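Local coordinates for nitroalkane oxidase (Podospora anserina, PDB 3MKH), which oxidises primary and secondary nitroalkanes to aldehydes or ketones with FAD and molecular oxygen, releasing nitrite and hydrogen peroxide, at residues 82-85 / 86-89; 292-295 / 296-300; 363-366 / 367-370. All coordinates share one frame; numbering follows the deposited sequence.

Contact 1 (82-85 / 86-89)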
ATOM      1  N   VAL A  82      -0.172  12.704  25.792  1.00 21.54           N
ATOM      2  CA  VAL A  82      -0.908  12.940  24.549  1.00 22.64           C
ATOM      3  C   VAL A  82      -1.545  11.658  23.981  1.00 21.36           C
ATOM      4  O   VAL A  82      -2.691  11.682  23.512  1.00 21.04           O
ATOM      5  CB  VAL A  82      -0.014  13.621  23.486  1.00 21.30           C
ATOM      6  CG1 VAL A  82      -0.703  13.642  22.146  1.00 21.00           C
ATOM      7  CG2 VAL A  82       0.327  15.046  23.924  1.00 20.49           C
ATOM      8  N   GLU A  83      -0.812  10.547  24.032  1.00 21.67           N
ATOM      9  CA  GLU A  83      -1.340   9.275  23.543  1.00 22.88           C
ATOM     10  C   GLU A  83      -2.600   8.895  24.324  1.00 23.56           C
ATOM     11  O   GLU A  83      -3.634   8.548  23.740  1.00 21.27           O
ATOM     12  CB  GLU A  83      -0.286   8.135  23.630  1.00 20.16           C
ATOM     13  CG  GLU A  83      -0.883   6.746  23.301  1.00 21.50           C
ATOM     14  CD  GLU A  83       0.033   5.555  23.643  1.00 24.29           C
ATOM     15  OE1 GLU A  83       1.243   5.765  23.869  1.00 23.69           O
ATOM     16  OE2 GLU A  83      -0.472   4.403  23.691  1.00 24.42           O
ATOM     17  N   GLU A  84      -2.509   8.955  25.648  1.00 20.59           N
ATOM     18  CA  GLU A  84      -3.647   8.616  26.472  1.00 22.04           C
ATOM     19  C   GLU A  84      -4.845   9.542  26.179  1.00 23.55           C
ATOM     20  O   GLU A  84      -5.970   9.072  26.004  1.00 22.27           O
ATOM     21  CB  GLU A  84      -3.263   8.661  27.962  1.00 21.69           C
ATOM     22  CG  GLU A  84      -4.444   8.391  28.914  1.00 24.01           C
ATOM     23  CD  GLU A  84      -5.088   7.014  28.706  1.00 23.31           C
ATOM     24  OE1 GLU A  84      -4.425   6.083  28.184  1.00 23.96           O
ATOM     25  OE2 GLU A  84      -6.262   6.865  29.077  1.00 26.56           O
ATOM     26  N   CYS A  85      -4.608  10.851  26.127  1.00 20.95           N
ATOM     27  CA  CYS A  85      -5.710  11.791  25.898  1.00 24.80           C
ATOM     28  C   CYS A  85      -6.388  11.564  24.556  1.00 23.44           C
ATOM     29  O   CYS A  85      -7.622  11.557  24.475  1.00 24.49           O
ATOM     30  CB  CYS A  85      -5.249  13.244  26.023  1.00 21.48           C
ATOM     31  SG  CYS A  85      -4.815  13.683  27.698  1.00 24.85           S
ATOM     32  N   TYR A  86      -5.593  11.359  23.514  1.00 21.14           N
ATOM     33  CA  TYR A  86      -6.142  11.097  22.195  1.00 22.20           C
ATOM     34  C   TYR A  86      -6.857   9.758  22.065  1.00 26.24           C
ATOM     35  O   TYR A  86      -7.751   9.606  21.228  1.00 25.30           O
ATOM     36  CB  TYR A  86      -5.087  11.269  21.086  1.00 24.13           C
ATOM     37  CG  TYR A  86      -5.306  12.542  20.319  1.00 22.71           C
ATOM     38  CD1 TYR A  86      -5.242  13.769  20.971  1.00 23.49           C
ATOM     39  CD2 TYR A  86      -5.630  12.528  18.971  1.00 22.02           C
ATOM     40  CE1 TYR A  86      -5.466  14.947  20.305  1.00 22.90           C
ATOM     41  CE2 TYR A  86      -5.868  13.725  18.282  1.00 19.25           C
ATOM     42  CZ  TYR A  86      -5.777  14.923  18.968  1.00 21.89           C
ATOM     43  OH  TYR A  86      -5.990  16.123  18.336  1.00 25.05           O
ATOM     44  N   SER A  87      -6.487   8.790  22.891  1.00 20.97           N
ATOM     45  CA  SER A  87      -7.176   7.517  22.848  1.00 21.06           C
ATOM     46  C   SER A  87      -8.570   7.669  23.450  1.00 22.86           C
ATOM     47  O   SER A  87      -9.416   6.796  23.293  1.00 22.52           O
ATOM     48  CB  SER A  87      -6.389   6.435  23.603  1.00 24.28           C
ATOM     49  OG  SER A  87      -6.560   6.556  25.012  1.00 24.44           O
ATOM     50  N   VAL A  88      -8.803   8.781  24.139  1.00 23.07           N
ATOM     51  CA  VAL A  88     -10.052   8.968  24.874  1.00 25.64           C
ATOM     52  C   VAL A  88     -10.953  10.064  24.307  1.00 22.22           C
ATOM     53  O   VAL A  88     -12.121   9.826  24.049  1.00 24.22           O
ATOM     54  CB  VAL A  88      -9.799   9.263  26.375  1.00 24.10           C
ATOM     55  CG1 VAL A  88     -11.100   9.658  27.068  1.00 23.86           C
ATOM     56  CG2 VAL A  88      -9.170   8.049  27.065  1.00 27.02           C
ATOM     57  N   GLU A  89     -10.420  11.267  24.128  1.00 24.74           N
ATOM     58  CA  GLU A  89     -11.233  12.381  23.623  1.00 23.83           C
ATOM     59  C   GLU A  89     -10.335  13.384  22.917  1.00 20.49           C
ATOM     60  O   GLU A  89      -9.805  14.319  23.534  1.00 23.63           O
ATOM     61  CB  GLU A  89     -12.071  13.020  24.757  1.00 21.58           C
ATOM     62  CG  GLU A  89     -12.604  14.444  24.494  1.00 22.68           C
ATOM     63  CD  GLU A  89     -13.395  14.566  23.215  1.00 23.00           C
ATOM     64  OE1 GLU A  89     -13.899  13.537  22.711  1.00 26.10           O
ATOM     65  OE2 GLU A  89     -13.514  15.699  22.704  1.00 23.35           O
TER
HETATM   66  O   HOH W   1      -7.510   4.927  27.246  1.00 33.87           O
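S87 turns back onto the preceding turn of its helix and meets E83 and E84. S87 CB lies 3.5 Å from E83 O. S87 OG donates to E84 O at 2.8 Å. Chi1 of 78° sets OG between the backbone N and carbonyl carbon of S87, which turns it back to E84 O, on the side of that carbonyl and not far from its plane. OG has a further partner: water 1 donates to it, and also to E84 OE2 at 2.9 Å. E84 OE2 also touches V88 CG2 at 3.7 Å, while E84 OE1 forms a salt bridge with R286. With an alanine here, E84 O would probably lose its hydroxyl donor and the water one of its two anchors. Further on, C85 O accepts two bonds. E89 N meets C85 O almost head-on at 2.8 Å, whereas V88 N, 3.0 Å from C85 O, sits above the carbonyl plane. The Y86 ring leads away, and its OH bonds to H235. E89 caps the next helix, its OE2 accepting from A92 N and also hydrogen-bonded to Y33 OH. This is the junction of helices 75-88 and 90-109, in the helical N-terminal domain of the acyl-CoA dehydrogenase fold.

Contact 2 (292-295 / 296-300)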
ATOM      1  N   ALA A 292     -12.300  -2.214  18.152  1.00 22.96           N
ATOM      2  CA  ALA A 292     -12.512  -3.375  17.276  1.00 23.39           C
ATOM      3  C   ALA A 292     -12.370  -4.701  18.032  1.00 25.36           C
ATOM      4  O   ALA A 292     -13.156  -5.638  17.824  1.00 25.64           O
ATOM      5  CB  ALA A 292     -11.551  -3.332  16.078  1.00 23.29           C
ATOM      6  N   LEU A 293     -11.371  -4.779  18.904  1.00 23.04           N
ATOM      7  CA  LEU A 293     -11.156  -5.972  19.721  1.00 24.32           C
ATOM      8  C   LEU A 293     -12.344  -6.181  20.651  1.00 27.60           C
ATOM      9  O   LEU A 293     -12.815  -7.299  20.830  1.00 31.66           O
ATOM     10  CB  LEU A 293      -9.855  -5.855  20.531  1.00 26.15           C
ATOM     11  CG  LEU A 293      -9.377  -7.106  21.275  1.00 30.35           C
ATOM     12  CD1 LEU A 293      -8.994  -8.196  20.294  1.00 32.51           C
ATOM     13  CD2 LEU A 293      -8.179  -6.761  22.154  1.00 28.60           C
ATOM     14  N   LYS A 294     -12.842  -5.095  21.229  1.00 27.60           N
ATOM     15  CA  LYS A 294     -14.021  -5.154  22.086  1.00 27.21           C
ATOM     16  C   LYS A 294     -15.234  -5.693  21.318  1.00 36.49           C
ATOM     17  O   LYS A 294     -15.952  -6.572  21.796  1.00 34.57           O
ATOM     18  CB  LYS A 294     -14.331  -3.765  22.642  1.00 30.13           C
ATOM     19  CG  LYS A 294     -15.476  -3.723  23.658  1.00 38.58           C
ATOM     20  CD  LYS A 294     -15.493  -2.362  24.368  1.00 46.91           C
ATOM     21  CE  LYS A 294     -16.301  -2.390  25.666  1.00 54.13           C
ATOM     22  NZ  LYS A 294     -17.747  -2.635  25.424  1.00 56.94           N
ATOM     23  N   PHE A 295     -15.461  -5.146  20.132  1.00 31.16           N
ATOM     24  CA  PHE A 295     -16.538  -5.593  19.260  1.00 34.06           C
ATOM     25  C   PHE A 295     -16.372  -7.082  18.937  1.00 31.52           C
ATOM     26  O   PHE A 295     -17.318  -7.853  19.031  1.00 36.95           O
ATOM     27  CB  PHE A 295     -16.549  -4.722  17.995  1.00 28.54           C
ATOM     28  CG  PHE A 295     -17.552  -5.135  16.955  1.00 26.49           C
ATOM     29  CD1 PHE A 295     -17.196  -6.015  15.942  1.00 28.95           C
ATOM     30  CD2 PHE A 295     -18.825  -4.610  16.960  1.00 31.69           C
ATOM     31  CE1 PHE A 295     -18.106  -6.386  14.966  1.00 28.87           C
ATOM     32  CE2 PHE A 295     -19.741  -4.969  15.993  1.00 32.30           C
ATOM     33  CZ  PHE A 295     -19.378  -5.856  14.989  1.00 33.20           C
ATOM     34  N   ALA A 296     -15.158  -7.495  18.597  1.00 33.23           N
ATOM     35  CA  ALA A 296     -14.908  -8.893  18.253  1.00 33.86           C
ATOM     36  C   ALA A 296     -15.129  -9.846  19.425  1.00 43.56           C
ATOM     37  O   ALA A 296     -15.658 -10.954  19.252  1.00 41.35           O
ATOM     38  CB  ALA A 296     -13.509  -9.066  17.709  1.00 35.59           C
ATOM     39  N   LYS A 297     -14.699  -9.436  20.613  1.00 36.20           N
ATOM     40  CA  LYS A 297     -14.788 -10.332  21.764  1.00 42.33           C
ATOM     41  C   LYS A 297     -16.222 -10.474  22.281  1.00 46.68           C
ATOM     42  O   LYS A 297     -16.532 -11.412  23.015  1.00 50.90           O
ATOM     43  CB  LYS A 297     -13.799  -9.930  22.867  1.00 38.11           C
ATOM     44  CG  LYS A 297     -12.323 -10.208  22.474  1.00 41.78           C
ATOM     45  CD  LYS A 297     -11.325 -10.001  23.629  1.00 41.99           C
ATOM     46  CE  LYS A 297      -9.875 -10.339  23.208  1.00 43.19           C
ATOM     47  NZ  LYS A 297      -9.314 -11.631  23.766  1.00 33.44           N
ATOM     48  N   GLU A 298     -17.109  -9.575  21.868  1.00 45.17           N
ATOM     49  CA  GLU A 298     -18.493  -9.649  22.326  1.00 41.42           C
ATOM     50  C   GLU A 298     -19.507  -9.900  21.198  1.00 47.28           C
ATOM     51  O   GLU A 298     -20.700 -10.036  21.460  1.00 51.57           O
ATOM     52  CB  GLU A 298     -18.868  -8.383  23.088  1.00 46.29           C
ATOM     53  CG  GLU A 298     -19.307  -7.237  22.196  1.00 49.22           C
ATOM     54  CD  GLU A 298     -19.604  -5.955  22.975  1.00 59.26           C
ATOM     55  OE1 GLU A 298     -18.962  -5.709  24.027  1.00 53.62           O
ATOM     56  OE2 GLU A 298     -20.482  -5.185  22.522  1.00 63.68           O
ATOM     57  N   ASP A 299     -19.036  -9.971  19.952  1.00 45.83           N
ATOM     58  CA  ASP A 299     -19.934 -10.122  18.798  1.00 44.49           C
ATOM     59  C   ASP A 299     -19.340 -11.030  17.705  1.00 47.16           C
ATOM     60  O   ASP A 299     -18.459 -10.612  16.945  1.00 40.91           O
ATOM     61  CB  ASP A 299     -20.287  -8.735  18.221  1.00 42.46           C
ATOM     62  CG  ASP A 299     -21.451  -8.772  17.231  1.00 44.29           C
ATOM     63  OD1 ASP A 299     -21.559  -9.748  16.454  1.00 44.73           O
ATOM     64  OD2 ASP A 299     -22.251  -7.809  17.221  1.00 44.81           O
ATOM     65  N   ASN A 300     -19.825 -12.269  17.619  1.00 46.72           N
ATOM     66  CA  ASN A 300     -19.335 -13.194  16.589  1.00 48.06           C
ATOM     67  C   ASN A 300     -20.049 -13.059  15.233  1.00 48.39           C
ATOM     68  O   ASN A 300     -19.852 -13.882  14.331  1.00 46.80           O
ATOM     69  CB  ASN A 300     -19.361 -14.650  17.084  1.00 51.28           C
ATOM     70  CG  ASN A 300     -20.774 -15.162  17.352  1.00 53.15           C
ATOM     71  OD1 ASN A 300     -20.953 -16.173  18.041  1.00 56.51           O
ATOM     72  ND2 ASN A 300     -21.779 -14.477  16.805  1.00 47.84           N
TER
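The F295 ring and the D299 carboxylate are stacked, their planes 24° apart. D299 CB lies over one face of the ring. The carboxylate is offset toward the CE2 and CZ side of the ring, with D299 OD2 4.0 Å from F295 CE2. The two side chains run side by side and point the same way. Both have CG anti to the backbone N, with chi1 of 176° in F295 and -167° in D299. The ring also packs on V374, L307 and R383, and its side chain is about 6 Å from a bound FAD. D299 OD2 forms a salt bridge with R301, a residue that binds FAD. The stack probably helps to fix the direction of the carboxylate that pairs with this arginine. All this happens at the C-terminal end of helix 262-298, part of the helical C-terminal domain of the acyl-CoA dehydrogenase family. D299 is the first residue to leave helical geometry. The helix is fraying here: E298 N makes two weak bonds, to K294 O at 3.2 Å and to F295 O at 3.3 Å. One residue earlier, K297 N still bonds soundly to L293 O at 2.9 Å. Two more pairs are spaced four residues apart. K294 and E298 are exposed, and K294 NZ makes a salt bridge with E298 OE1 at 3.6 Å, a distance that suggests a modest hold. K297 lies alongside the buried L293, with K297 CE 3.7 Å from L293 CD1. K297 NZ then donates to M414 O of the second subunit, and L293 packs on Y419 of that same subunit.

Contact 3 (363-366 / 367-370)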
ATOM      1  N   ALA A 363      -2.213   6.082  11.393  1.00 19.78           N
ATOM      2  CA  ALA A 363      -3.525   6.247  12.038  1.00 18.61           C
ATOM      3  C   ALA A 363      -4.702   6.203  11.048  1.00 17.86           C
ATOM      4  O   ALA A 363      -5.728   5.538  11.295  1.00 17.56           O
ATOM      5  CB  ALA A 363      -3.561   7.551  12.873  1.00 17.94           C
ATOM      6  N   VAL A 364      -4.576   6.916   9.937  1.00 16.45           N
ATOM      7  CA  VAL A 364      -5.625   6.883   8.906  1.00 18.87           C
ATOM      8  C   VAL A 364      -5.825   5.452   8.367  1.00 22.37           C
ATOM      9  O   VAL A 364      -6.948   4.954   8.301  1.00 22.40           O
ATOM     10  CB  VAL A 364      -5.310   7.868   7.746  1.00 19.17           C
ATOM     11  CG1 VAL A 364      -6.381   7.794   6.659  1.00 24.49           C
ATOM     12  CG2 VAL A 364      -5.162   9.299   8.295  1.00 17.65           C
ATOM     13  N   LYS A 365      -4.726   4.789   8.014  1.00 21.11           N
ATOM     14  CA  LYS A 365      -4.757   3.393   7.558  1.00 24.62           C
ATOM     15  C   LYS A 365      -5.359   2.424   8.605  1.00 22.84           C
ATOM     16  O   LYS A 365      -6.125   1.538   8.260  1.00 21.37           O
ATOM     17  CB  LYS A 365      -3.343   2.961   7.128  1.00 24.08           C
ATOM     18  CG  LYS A 365      -3.149   1.473   6.804  1.00 30.25           C
ATOM     19  CD  LYS A 365      -4.129   0.964   5.755  1.00 35.42           C
ATOM     20  CE  LYS A 365      -3.625  -0.348   5.106  1.00 41.41           C
ATOM     21  NZ  LYS A 365      -2.980  -1.330   6.068  1.00 40.20           N
ATOM     22  N   ALA A 366      -5.024   2.611   9.881  1.00 18.43           N
ATOM     23  CA  ALA A 366      -5.598   1.800  10.944  1.00 19.76           C
ATOM     24  C   ALA A 366      -7.102   1.980  11.040  1.00 19.79           C
ATOM     25  O   ALA A 366      -7.829   1.016  11.274  1.00 22.09           O
ATOM     26  CB  ALA A 366      -4.964   2.150  12.286  1.00 18.06           C
ATOM     27  N   CYS A 367      -7.565   3.227  10.933  1.00 20.74           N
ATOM     28  CA  CYS A 367      -8.990   3.494  11.048  1.00 21.19           C
ATOM     29  C   CYS A 367      -9.764   2.881   9.872  1.00 22.06           C
ATOM     30  O   CYS A 367     -10.849   2.324  10.066  1.00 21.38           O
ATOM     31  CB  CYS A 367      -9.258   4.995  11.200  1.00 21.35           C
ATOM     32  SG  CYS A 367      -8.748   5.662  12.813  1.00 23.43           S
ATOM     33  N   THR A 368      -9.198   2.955   8.665  1.00 21.97           N
ATOM     34  CA  THR A 368      -9.869   2.366   7.501  1.00 25.96           C
ATOM     35  C   THR A 368      -9.858   0.841   7.593  1.00 26.71           C
ATOM     36  O   THR A 368     -10.853   0.194   7.265  1.00 23.85           O
ATOM     37  CB  THR A 368      -9.295   2.865   6.121  1.00 26.76           C
ATOM     38  OG1 THR A 368      -7.868   2.724   6.090  1.00 28.79           O
ATOM     39  CG2 THR A 368      -9.634   4.329   5.912  1.00 30.43           C
ATOM     40  N   ASP A 369      -8.739   0.273   8.049  1.00 25.19           N
ATOM     41  CA  ASP A 369      -8.645  -1.178   8.248  1.00 24.63           C
ATOM     42  C   ASP A 369      -9.667  -1.665   9.259  1.00 26.32           C
ATOM     43  O   ASP A 369     -10.309  -2.697   9.069  1.00 21.30           O
ATOM     44  CB  ASP A 369      -7.255  -1.580   8.755  1.00 24.74           C
ATOM     45  CG  ASP A 369      -6.253  -1.768   7.640  1.00 32.21           C
ATOM     46  OD1 ASP A 369      -6.663  -1.810   6.461  1.00 35.33           O
ATOM     47  OD2 ASP A 369      -5.043  -1.889   7.948  1.00 32.70           O
ATOM     48  N   VAL A 370      -9.789  -0.940  10.369  1.00 23.66           N
ATOM     49  CA  VAL A 370     -10.716  -1.350  11.411  1.00 20.61           C
ATOM     50  C   VAL A 370     -12.180  -1.267  10.947  1.00 21.79           C
ATOM     51  O   VAL A 370     -13.011  -2.109  11.292  1.00 20.17           O
ATOM     52  CB  VAL A 370     -10.462  -0.526  12.693  1.00 24.78           C
ATOM     53  CG1 VAL A 370     -11.660  -0.528  13.559  1.00 25.43           C
ATOM     54  CG2 VAL A 370      -9.217  -1.087  13.415  1.00 17.65           C
TER
HETATM   55  O   HOH W   2      -4.405  -3.690   4.825  1.00 46.01           O
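K365 NZ donates to D369 OD2 at 2.8 Å, a salt bridge between neighbouring turns of one helix. The amine meets the oxygen on its syn side, 19° out of the carboxylate plane. The lysine chain bends at chi2 (55°) and again at chi4 (40°), and this brings NZ back to the carboxylate. On the way K365 CD passes 3.7 Å from D369 OD2. Water 2 spans the same pair. It accepts from K365 NZ at 3.0 Å and gives a weak bond to D369 OD1. Lysine and aspartate four residues apart form a common helix-surface pair, here on helix 345-374 of the helical C-terminal domain. The backbone beneath is regular: D369 N bonds to K365 O at 2.9 Å, and T368 N to V364 O. The T368 hydroxyl turns back toward the carbonyls of V364 and K365. T368 OG1 lies 3.0 Å from K365 O and 3.3 Å from V364 O, and its single proton could go to either. T368 CG2 rests 3.6 Å from V364 O. T368 and V364 also face the third subunit, where each packs on the other's counterpart in a reciprocal contact. Other side chains of the helix are buried. C367 lies against L388, L389 and A392 of helix 385-392. A366 and V370 both pack on V320 of helix 311-340, and A366 also touches M285 of helix 262-298.

The three contacts follow one another along the chain. Contact 1 lies in the last part of helix 75-88, in the N-terminal helical domain. Contact 2 is at the end of helix 262-298 and contact 3 lies on helix 345-374, both in the C-terminal helical domain. Centre to centre, contact 1 is about 21 Å from contact 2 and about 16 Å from contact 3, and it touches neither. Contacts 2 and 3 are about 17 Å apart between centres but meet where A292 CB packs on V370 CG1 at 3.8 Å. Helix 262-298 joins all three: it also packs against contact 1 through M280, V282 and R286. It thus links the two helical domains. Contacts 2 and 3 both reach the third subunit of the tetramer.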